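Local coordinates for ferrous iron transport protein B (Legionella pneumophila, PDB 3IBY), which probably binds GTP through its cytosolic G domain to drive ferrous iron uptake across the bacterial inner membrane, at residues R205-E209 with L238-R242. Numbering follows the deposited sequence.
Sequences RRLAE and LADAR
This salt-bridge network with an apolar flank joins helices 197-209 and 234-253 in the helical part of the cytosolic region of FeoB, consistent with its GDI domain. Both segments are helical, with E209 N to R205 O at 3.0 Å and R242 N to L238 O at 2.8 Å. Their local axes approach to 11.1 Å at 121° between N-to-C directions, and the CA atoms of E209 and L238, 6.8 Å apart, set the register. L238 points toward the first helix with both chi angles between wells (-127°, 149°), placing CD2 4.3 Å from R205 CG; L183 of helix 177-193 touches both A208 and L238. R205 (chi1 m, chi2 p) also lays CG 4.1 Å from R242 NH2. R242 reaches across with chi1 and chi2 both t, then turns at chi3 m. R206 starts away from 238-242 but curls back (chi1 to chi3 -91°, 8°, 111°). E209, m then t, bridges two arginines: R206 NH1 to OE2 is 2.6 Å, a salt bridge with weak hydrogen-bond geometry. E108 pairs with both R206 and R242, offsetting the like charges of R206 NH1 and R242 NH2, 3.7 Å apart. The interhelical salt bridge runs from E209 OE2 to R242 NH2, 3.3 Å.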
ATOM      1  N   ARG A 205      11.955  -5.147   6.134  1.00  4.80           N
ATOM      2  CA  ARG A 205      11.936  -3.759   5.671  1.00  4.14           C
ATOM      3  C   ARG A 205      11.361  -2.849   6.727  1.00  4.12           C
ATOM      4  O   ARG A 205      11.889  -1.777   6.972  1.00  3.87           O
ATOM      5  CB  ARG A 205      11.153  -3.620   4.372  1.00  4.22           C
ATOM      6  CG  ARG A 205      11.980  -3.892   3.094  1.00  5.47           C
ATOM      7  CD  ARG A 205      12.500  -5.289   3.066  1.00  5.90           C
ATOM      8  NE  ARG A 205      13.435  -5.515   1.987  1.00  7.50           N
ATOM      9  CZ  ARG A 205      14.246  -6.570   1.926  1.00  8.18           C
ATOM     10  NH1 ARG A 205      14.240  -7.503   2.883  1.00  8.62           N
ATOM     11  NH2 ARG A 205      15.056  -6.712   0.899  1.00  7.46           N
ATOM     12  N   ARG A 206      10.306  -3.281   7.392  1.00  4.60           N
ATOM     13  CA  ARG A 206       9.723  -2.458   8.435  1.00  5.62           C
ATOM     14  C   ARG A 206      10.685  -2.243   9.615  1.00  6.06           C
ATOM     15  O   ARG A 206      10.864  -1.114  10.117  1.00  5.03           O
ATOM     16  CB  ARG A 206       8.381  -3.060   8.876  1.00  6.08           C
ATOM     17  CG  ARG A 206       7.148  -2.552   8.108  1.00  6.06           C
ATOM     18  CD  ARG A 206       7.488  -1.678   6.889  1.00  7.42           C
ATOM     19  NE  ARG A 206       7.152  -2.359   5.649  1.00  6.73           N
ATOM     20  CZ  ARG A 206       7.630  -2.065   4.452  1.00  7.31           C
ATOM     21  NH1 ARG A 206       8.538  -1.117   4.246  1.00  6.17           N
ATOM     22  NH2 ARG A 206       7.186  -2.759   3.430  1.00 11.59           N
ATOM     23  N   LEU A 207      11.288  -3.331  10.060  1.00  6.89           N
ATOM     24  CA  LEU A 207      12.322  -3.248  11.085  1.00  7.82           C
ATOM     25  C   LEU A 207      13.405  -2.264  10.651  1.00  8.06           C
ATOM     26  O   LEU A 207      13.779  -1.364  11.400  1.00  7.83           O
ATOM     27  CB  LEU A 207      12.930  -4.628  11.314  1.00  7.82           C
ATOM     28  CG  LEU A 207      12.444  -5.433  12.507  1.00  8.86           C
ATOM     29  CD1 LEU A 207      11.072  -4.921  12.961  1.00 10.62           C
ATOM     30  CD2 LEU A 207      12.464  -6.943  12.184  1.00  9.03           C
ATOM     31  N   ALA A 208      13.881  -2.440   9.422  1.00  8.72           N
ATOM     32  CA  ALA A 208      14.898  -1.574   8.829  1.00  9.03           C
ATOM     33  C   ALA A 208      14.491  -0.129   8.903  1.00  9.40           C
ATOM     34  O   ALA A 208      15.319   0.748   9.047  1.00  9.59           O
ATOM     35  CB  ALA A 208      15.136  -1.960   7.389  1.00  9.01           C
ATOM     36  N   GLU A 209      13.203   0.129   8.812  1.00 10.25           N
ATOM     37  CA  GLU A 209      12.731   1.497   8.866  1.00 10.87           C
ATOM     38  C   GLU A 209      12.561   1.970  10.270  1.00 11.62           C
ATOM     39  O   GLU A 209      12.393   3.178  10.496  1.00 11.80           O
ATOM     40  CB  GLU A 209      11.439   1.623   8.104  1.00 11.10           C
ATOM     41  CG  GLU A 209      11.667   1.391   6.583  1.00 11.68           C
ATOM     42  CD  GLU A 209      10.380   1.200   5.809  1.00 10.62           C
ATOM     43  OE1 GLU A 209       9.318   1.640   6.300  1.00  6.53           O
ATOM     44  OE2 GLU A 209      10.461   0.613   4.708  1.00 12.72           O
ATOM     45  N   LEU A 238      17.088   3.349   3.656  1.00 12.85           N
ATOM     46  CA  LEU A 238      16.008   2.644   2.966  1.00 13.70           C
ATOM     47  C   LEU A 238      14.982   3.621   2.379  1.00 13.28           C
ATOM     48  O   LEU A 238      14.498   3.433   1.252  1.00 13.27           O
ATOM     49  CB  LEU A 238      15.307   1.677   3.917  1.00 14.44           C
ATOM     50  CG  LEU A 238      15.175   0.214   3.468  1.00 16.25           C
ATOM     51  CD1 LEU A 238      15.202  -0.671   4.729  1.00 17.67           C
ATOM     52  CD2 LEU A 238      13.923  -0.039   2.605  1.00 15.13           C
ATOM     53  N   ALA A 239      14.644   4.650   3.158  1.00 12.77           N
ATOM     54  CA  ALA A 239      13.786   5.755   2.676  1.00 12.43           C
ATOM     55  C   ALA A 239      14.320   6.366   1.377  1.00 11.86           C
ATOM     56  O   ALA A 239      13.541   6.654   0.468  1.00 12.14           O
ATOM     57  CB  ALA A 239      13.625   6.856   3.749  1.00 11.72           C
ATOM     58  N   ASP A 240      15.636   6.559   1.289  1.00 11.12           N
ATOM     59  CA  ASP A 240      16.228   7.089   0.066  1.00 10.74           C
ATOM     60  C   ASP A 240      16.110   6.107  -1.097  1.00  9.92           C
ATOM     61  O   ASP A 240      15.707   6.498  -2.174  1.00 10.76           O
ATOM     62  CB  ASP A 240      17.691   7.467   0.266  1.00 10.93           C
ATOM     63  CG  ASP A 240      18.295   8.185  -0.960  1.00 11.89           C
ATOM     64  OD1 ASP A 240      17.676   9.132  -1.499  1.00 10.85           O
ATOM     65  OD2 ASP A 240      19.411   7.799  -1.376  1.00 14.28           O
ATOM     66  N   ALA A 241      16.443   4.846  -0.900  1.00  8.27           N
ATOM     67  CA  ALA A 241      16.357   3.924  -2.007  1.00  7.72           C
ATOM     68  C   ALA A 241      14.902   3.775  -2.456  1.00  7.96           C
ATOM     69  O   ALA A 241      14.610   3.609  -3.641  1.00  7.87           O
ATOM     70  CB  ALA A 241      16.946   2.606  -1.646  1.00  7.07           C
ATOM     71  N   ARG A 242      13.978   3.858  -1.513  1.00  8.17           N
ATOM     72  CA  ARG A 242      12.562   3.787  -1.866  1.00  8.51           C
ATOM     73  C   ARG A 242      12.172   4.998  -2.690  1.00  8.55           C
ATOM     74  O   ARG A 242      11.523   4.880  -3.703  1.00  9.51           O
ATOM     75  CB  ARG A 242      11.696   3.742  -0.614  1.00  8.02           C
ATOM     76  CG  ARG A 242      10.306   3.287  -0.929  1.00  7.85           C
ATOM     77  CD  ARG A 242       9.536   2.910   0.304  1.00  7.09           C
ATOM     78  NE  ARG A 242      10.225   1.865   1.033  1.00  5.66           N
ATOM     79  CZ  ARG A 242      10.125   0.575   0.778  1.00  3.91           C
ATOM     80  NH1 ARG A 242       9.353   0.165  -0.223  1.00  4.56           N
ATOM     81  NH2 ARG A 242      10.822  -0.305   1.509  1.00  2.41           N
TER